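Local structure of periplasmic beta-glucosidase (Pseudomonas aeruginosa, 6R5T) at residues 107-110 against 111-115; 154-157 against 158-162; 165-168 against 169-172. The protein probably hydrolyses terminal, non-reducing beta-D-glucosyl residues in the periplasm with release of beta-D-glucose, as a member of glycosyl hydrolase family 3. The protein carries 1 engineered substitution. All blocks are in the same frame, centred on the assembly; numbering follows the deposited sequence.

From the N terminus, interaction 1 comes first, within helix 100-116. Interaction 2 follows at the C-terminal end of helix 146-161, and interaction 3 in the loop that leads from that helix into strand 172-178. Interactions 1 and 2 each lie along consecutive helical turns, and interaction 3 closes the tight beta turn 167-170; they run in series and neither nest nor cross. In space they converge, with centres 9 to 11 Å apart. An arginine of 107-110 bonds to main-chain oxygens in both 158-162 and 169-172, which are also bonded to each other. Together they join two outer helices of the parallel-stranded barrel domain to the loop that enters one of its strands.

Interaction 1: 107-110 against 111-115; sequences ARIS and ALEAS
Arg108 and Ala111 meet through a nitrogen and a methyl group: NH2 of Arg108 comes to 3.5 Å from CB of Ala111, one turn further along. The arginine chain starts with CG opposite the backbone N (chi1 180°), then bends at chi2 and chi3, which carries the guanidinium forward along the helix, at a slant to that methyl. Its nitrogens bond beyond the helix, NE to the main-chain O of Ala159 and NH1 to that of Asp169. A further van der Waals contact is slight: CG2 of Ile109 lies 4.2 Å from the carboxylate oxygen OE2 of Glu113. CG of Glu113 lies closer, 3.4 Å from the carbonyl O of Ile109.

The main chain supplies four regular helical bonds, from N of Ala111, Leu112, Glu113 and Ala114 to the carbonyls four residues earlier. Two side-chain hydroxyls also bond to carbonyls within the helix. Ser110 OG turns back to the O of Ser106, and Ser115 OG donates to Ala111 O at 2.7 Å. That oxygen is gripped twice, because Ser115 N reaches it from the other face of the carbonyl plane at 2.9 Å.

The buried carboxylate of Glu113 bonds to Arg85 N through OE1 and to Thr86 and His351 through OE2. Helix 100-116 lies in the connection between parallel strands 75-78 and 121-122 of the TIM barrel and packs on helix 146-161, Ala107 and Ala111 resting on Tyr160.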
loop_
_atom_site.group_PDB
_atom_site.type_symbol
_atom_site.label_atom_id
_atom_site.label_comp_id
_atom_site.label_asym_id
_atom_site.label_seq_id
_atom_site.Cartn_x
_atom_site.Cartn_y
_atom_site.Cartn_z
ATOM N N ALA A 107 -30.515 11.807 -1.473
ATOM C CA ALA A 107 -30.287 12.383 -0.132
ATOM C C ALA A 107 -31.573 13.068 0.357
ATOM O O ALA A 107 -31.923 12.963 1.536
ATOM C CB ALA A 107 -29.154 13.377 -0.182
ATOM N N ARG A 108 -32.220 13.785 -0.527
ATOM C CA ARG A 108 -33.471 14.530 -0.170
ATOM C C ARG A 108 -34.524 13.536 0.301
ATOM O O ARG A 108 -35.152 13.752 1.369
ATOM C CB ARG A 108 -33.997 15.348 -1.344
ATOM C CG ARG A 108 -35.282 16.112 -1.016
ATOM C CD ARG A 108 -35.014 17.506 -0.451
ATOM N NE ARG A 108 -34.345 17.593 0.847
ATOM C CZ ARG A 108 -34.899 17.392 2.055
ATOM N NH1 ARG A 108 -36.190 17.076 2.197
ATOM N NH2 ARG A 108 -34.150 17.545 3.136
ATOM N N ILE A 109 -34.763 12.490 -0.464
ATOM C CA ILE A 109 -35.766 11.478 -0.095
ATOM C C ILE A 109 -35.332 10.798 1.192
ATOM O O ILE A 109 -36.183 10.485 2.063
ATOM C CB ILE A 109 -35.966 10.472 -1.238
ATOM C CG1 ILE A 109 -36.580 11.164 -2.454
ATOM C CG2 ILE A 109 -36.730 9.263 -0.783
ATOM C CD1 ILE A 109 -37.996 11.591 -2.277
ATOM N N SER A 110 -34.045 10.492 1.341
ATOM C CA SER A 110 -33.561 9.862 2.591
ATOM C C SER A 110 -33.924 10.766 3.790
ATOM O O SER A 110 -34.353 10.300 4.812
ATOM C CB SER A 110 -32.045 9.683 2.555
ATOM O OG SER A 110 -31.650 8.751 1.552
ATOM N N ALA A 111 -33.667 12.048 3.647
ATOM C CA ALA A 111 -33.902 13.030 4.735
ATOM C C ALA A 111 -35.406 13.135 4.999
ATOM O O ALA A 111 -35.810 13.152 6.170
ATOM C CB ALA A 111 -33.344 14.360 4.354
ATOM N N LEU A 112 -36.185 13.199 3.946
ATOM C CA LEU A 112 -37.682 13.251 4.036
ATOM C C LEU A 112 -38.149 12.041 4.833
ATOM O O LEU A 112 -38.920 12.170 5.817
ATOM C CB LEU A 112 -38.262 13.225 2.613
ATOM C CG LEU A 112 -39.780 13.334 2.496
ATOM C CD1 LEU A 112 -40.167 13.783 1.078
ATOM C CD2 LEU A 112 -40.434 12.008 2.827
ATOM N N GLU A 113 -37.703 10.833 4.468
ATOM C CA GLU A 113 -38.155 9.610 5.146
ATOM C C GLU A 113 -37.630 9.509 6.589
ATOM O O GLU A 113 -38.346 9.045 7.472
ATOM C CB GLU A 113 -37.763 8.355 4.378
ATOM C CG GLU A 113 -38.478 8.198 3.045
ATOM C CD GLU A 113 -38.183 6.878 2.410
ATOM O OE1 GLU A 113 -37.214 6.158 2.890
ATOM O OE2 GLU A 113 -38.903 6.519 1.449
ATOM N N ALA A 114 -36.390 9.933 6.856
ATOM C CA ALA A 114 -35.815 9.792 8.200
ATOM C C ALA A 114 -36.499 10.794 9.159
ATOM O O ALA A 114 -36.898 10.383 10.261
ATOM C CB ALA A 114 -34.310 9.981 8.121
ATOM N N SER A 115 -36.657 12.028 8.699
ATOM C CA SER A 115 -37.325 13.104 9.493
ATOM C C SER A 115 -38.808 12.724 9.653
ATOM O O SER A 115 -39.375 12.976 10.755
ATOM C CB SER A 115 -37.111 14.454 8.857
ATOM O OG SER A 115 -37.711 14.535 7.546
#

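Interaction 2: 154-157 against 158-162; sequences GVMV and RAYQG
Met156 and Tyr160 run alongside each other in one direction, and they form the tight, buried part of this helical contact. The methionine bends at chi2 (-76°) and again at chi3, which brings CE to 3.2 Å from the tyrosine OH and 3.6 Å from CZ. The hydroxyl itself bonds to Ser124. Val157 and Gln161 keep company in a similar way, more loosely, with CG1 of the valine 4.0 Å from NE2. Both ends of the Gln161 amide are bonded: OE1 receives the N-H groups of Ala173 and Gly217, and NE2 donates to Gly215 O. These residues lie at the end of helix 146-161, the crossover helix that joins the adjacent parallel strands 121-122 and 172-178 in a beta-alpha-beta unit of the TIM barrel.

Exposed Arg158 occupies the solvent side. Its chain bends at chi3 and lays one face of the guanidinium over Gly154 O, which sits 3.5 Å above the plane's centre and also accepts the N-H of Arg158. CG2 of Val155 touches NH2 of Arg158 at 3.7 Å. Just past the helix, exposed Gly162 has a positive phi (62°), while its N still bonds to Arg158 O.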
loop_
_atom_site.group_PDB
_atom_site.type_symbol
_atom_site.label_atom_id
_atom_site.label_comp_id
_atom_site.label_asym_id
_atom_site.label_seq_id
_atom_site.Cartn_x
_atom_site.Cartn_y
_atom_site.Cartn_z
ATOM N N GLY A 154 -20.625 18.079 -0.918
ATOM C CA GLY A 154 -21.405 19.319 -0.756
ATOM C C GLY A 154 -22.854 19.105 -1.171
ATOM O O GLY A 154 -23.770 19.550 -0.473
ATOM N N VAL A 155 -23.101 18.400 -2.256
ATOM C CA VAL A 155 -24.488 18.110 -2.722
ATOM C C VAL A 155 -25.290 17.349 -1.667
ATOM O O VAL A 155 -26.449 17.686 -1.374
ATOM C CB VAL A 155 -24.429 17.317 -4.046
ATOM C CG1 VAL A 155 -25.756 16.710 -4.395
ATOM C CG2 VAL A 155 -23.924 18.197 -5.155
ATOM N N MET A 156 -24.705 16.331 -1.065
ATOM C CA MET A 156 -25.364 15.506 -0.057
ATOM C C MET A 156 -25.705 16.378 1.158
ATOM O O MET A 156 -26.834 16.309 1.636
ATOM C CB MET A 156 -24.434 14.395 0.420
ATOM C CG MET A 156 -24.151 13.310 -0.632
ATOM S SD MET A 156 -25.508 12.183 -0.868
ATOM C CE MET A 156 -25.723 11.419 0.732
ATOM N N VAL A 157 -24.761 17.162 1.622
ATOM C CA VAL A 157 -25.038 18.034 2.793
ATOM C C VAL A 157 -26.205 18.984 2.494
ATOM O O VAL A 157 -27.128 19.111 3.314
ATOM C CB VAL A 157 -23.790 18.806 3.185
ATOM C CG1 VAL A 157 -24.095 19.877 4.204
ATOM C CG2 VAL A 157 -22.741 17.839 3.721
ATOM N N ARG A 158 -26.158 19.666 1.369
ATOM C CA ARG A 158 -27.232 20.630 1.010
ATOM C C ARG A 158 -28.568 19.932 0.886
ATOM O O ARG A 158 -29.626 20.506 1.328
ATOM C CB ARG A 158 -26.827 21.418 -0.221
ATOM C CG ARG A 158 -25.671 22.375 0.035
ATOM C CD ARG A 158 -25.435 23.295 -1.147
ATOM N NE ARG A 158 -24.984 22.575 -2.319
ATOM C CZ ARG A 158 -23.713 22.321 -2.659
ATOM N NH1 ARG A 158 -22.691 22.741 -1.926
ATOM N NH2 ARG A 158 -23.485 21.634 -3.761
ATOM N N ALA A 159 -28.601 18.734 0.304
ATOM C CA ALA A 159 -29.854 17.998 0.101
ATOM C C ALA A 159 -30.440 17.553 1.434
ATOM O O ALA A 159 -31.679 17.609 1.611
ATOM C CB ALA A 159 -29.607 16.868 -0.854
ATOM N N TYR A 160 -29.607 17.099 2.362
ATOM C CA TYR A 160 -30.093 16.667 3.688
ATOM C C TYR A 160 -30.641 17.860 4.453
ATOM O O TYR A 160 -31.735 17.746 5.051
ATOM C CB TYR A 160 -28.975 16.024 4.516
ATOM C CG TYR A 160 -28.520 14.631 4.122
ATOM C CD1 TYR A 160 -29.376 13.655 3.665
ATOM C CD2 TYR A 160 -27.213 14.239 4.360
ATOM C CE1 TYR A 160 -28.979 12.354 3.429
ATOM C CE2 TYR A 160 -26.779 12.942 4.082
ATOM C CZ TYR A 160 -27.671 11.984 3.660
ATOM O OH TYR A 160 -27.283 10.694 3.426
ATOM N N GLN A 161 -29.905 18.969 4.463
ATOM C CA GLN A 161 -30.174 20.073 5.435
ATOM C C GLN A 161 -31.190 21.073 4.875
ATOM O O GLN A 161 -31.778 21.834 5.689
ATOM C CB GLN A 161 -28.870 20.740 5.839
ATOM C CG GLN A 161 -27.898 19.755 6.481
ATOM C CD GLN A 161 -26.777 20.386 7.276
ATOM O OE1 GLN A 161 -26.196 19.752 8.175
ATOM N NE2 GLN A 161 -26.423 21.617 6.919
ATOM N N GLY A 162 -31.403 21.066 3.565
ATOM C CA GLY A 162 -32.384 21.982 2.930
ATOM C C GLY A 162 -32.024 23.442 3.125
ATOM O O GLY A 162 -30.884 23.795 3.462
#

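Interaction 3: 165-168 against 169-172; sequences LAAP and DSIM
Ala167 and Ser170 close a type I beta turn, with Pro168 and Asp169 at its two central positions. The turn reverses the chain between helix 146-161 and strand 172-178 of the TIM barrel, so that the segments on its two sides run 146° apart.

A single hydrogen bond spans the turn, from Ser170 N to Ala167 O at 3.1 Å. The N-H points well at the oxygen, but the nitrogen stands 61° out of the carbonyl plane, away from the lone pairs. Polar groups in and just before the turn have partners outside it: the hydroxyl of Ser170, on a buried residue, is hydrogen-bonded to the main-chain oxygens of Gln161 and Asn164, which must share its one proton. Ser170 O receives Arg333 and, ahead of the turn, Ala166 O receives Arg332.

Van der Waals contacts at the turn gather round the methyl of Ala167, which points toward the returning chain. Its CB lies 3.5 Å from OD1 of Asp169 and 3.6 Å from OG of Ser170. The aspartate reaches it because CG sits between its own backbone N and carbonyl carbon (chi1 59°), which turns the carboxylate back over the turn at its exposed side.

Apolar packing draws the two arms together further from the turn. Leu165 and Met172 cross at an angle, and the bend of the methionine at chi3 brings its terminal methyl to the leucine, CE to CD1 3.9 Å. The other leucine branch faces main chain: CD2 is 3.8 Å from Ile171 O and 3.7 Å from the CA of Met172.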
loop_
_atom_site.group_PDB
_atom_site.type_symbol
_atom_site.label_atom_id
_atom_site.label_comp_id
_atom_site.label_asym_id
_atom_site.label_seq_id
_atom_site.Cartn_x
_atom_site.Cartn_y
_atom_site.Cartn_z
ATOM N N LEU A 165 -32.460 24.125 8.617
ATOM C CA LEU A 165 -32.229 22.935 9.473
ATOM C C LEU A 165 -33.389 22.707 10.439
ATOM O O LEU A 165 -33.492 21.594 10.944
ATOM C CB LEU A 165 -30.908 23.045 10.237
ATOM C CG LEU A 165 -29.703 22.458 9.530
ATOM C CD1 LEU A 165 -28.424 22.833 10.253
ATOM C CD2 LEU A 165 -29.848 20.956 9.406
ATOM N N ALA A 166 -34.282 23.694 10.656
ATOM C CA ALA A 166 -35.432 23.521 11.554
ATOM C C ALA A 166 -36.634 22.949 10.774
ATOM O O ALA A 166 -37.631 22.511 11.401
ATOM C CB ALA A 166 -35.745 24.838 12.225
ATOM N N ALA A 167 -36.549 22.847 9.449
ATOM C CA ALA A 167 -37.682 22.310 8.674
ATOM C C ALA A 167 -37.935 20.888 9.097
ATOM O O ALA A 167 -36.983 20.113 9.298
ATOM C CB ALA A 167 -37.456 22.364 7.180
ATOM N N PRO A 168 -39.206 20.468 9.184
ATOM C CA PRO A 168 -39.513 19.116 9.580
ATOM C C PRO A 168 -39.111 18.053 8.554
ATOM O O PRO A 168 -39.171 16.930 8.911
ATOM C CB PRO A 168 -41.041 19.061 9.740
ATOM C CG PRO A 168 -41.533 20.480 9.575
ATOM C CD PRO A 168 -40.415 21.300 8.991
ATOM N N ASP A 169 -38.749 18.428 7.326
ATOM C CA ASP A 169 -38.289 17.423 6.351
ATOM C C ASP A 169 -36.768 17.564 6.135
ATOM O O ASP A 169 -36.285 17.032 5.124
ATOM C CB ASP A 169 -39.081 17.536 5.057
ATOM C CG ASP A 169 -39.007 18.883 4.371
ATOM O OD1 ASP A 169 -38.470 19.875 4.953
ATOM O OD2 ASP A 169 -39.510 18.946 3.240
ATOM N N SER A 170 -36.070 18.285 6.997
ATOM C CA SER A 170 -34.590 18.419 6.988
ATOM C C SER A 170 -34.026 17.495 8.058
ATOM O O SER A 170 -34.654 17.299 9.114
ATOM C CB SER A 170 -34.139 19.834 7.227
ATOM O OG SER A 170 -34.458 20.680 6.131
ATOM N N ILE A 171 -32.775 17.068 7.869
ATOM C CA ILE A 171 -31.941 16.447 8.921
ATOM C C ILE A 171 -30.582 17.121 8.852
ATOM O O ILE A 171 -30.136 17.591 7.760
ATOM C CB ILE A 171 -31.823 14.925 8.804
ATOM C CG1 ILE A 171 -31.072 14.514 7.517
ATOM C CG2 ILE A 171 -33.192 14.280 8.927
ATOM C CD1 ILE A 171 -30.945 13.028 7.318
ATOM N N MET A 172 -29.859 17.079 9.953
ATOM C CA MET A 172 -28.475 17.578 9.993
ATOM C C MET A 172 -27.538 16.493 9.451
ATOM O O MET A 172 -27.744 15.304 9.719
ATOM C CB MET A 172 -28.057 17.901 11.430
ATOM C CG MET A 172 -26.652 18.367 11.535
ATOM S SD MET A 172 -26.231 19.023 13.210
ATOM C CE MET A 172 -27.233 20.508 13.201
#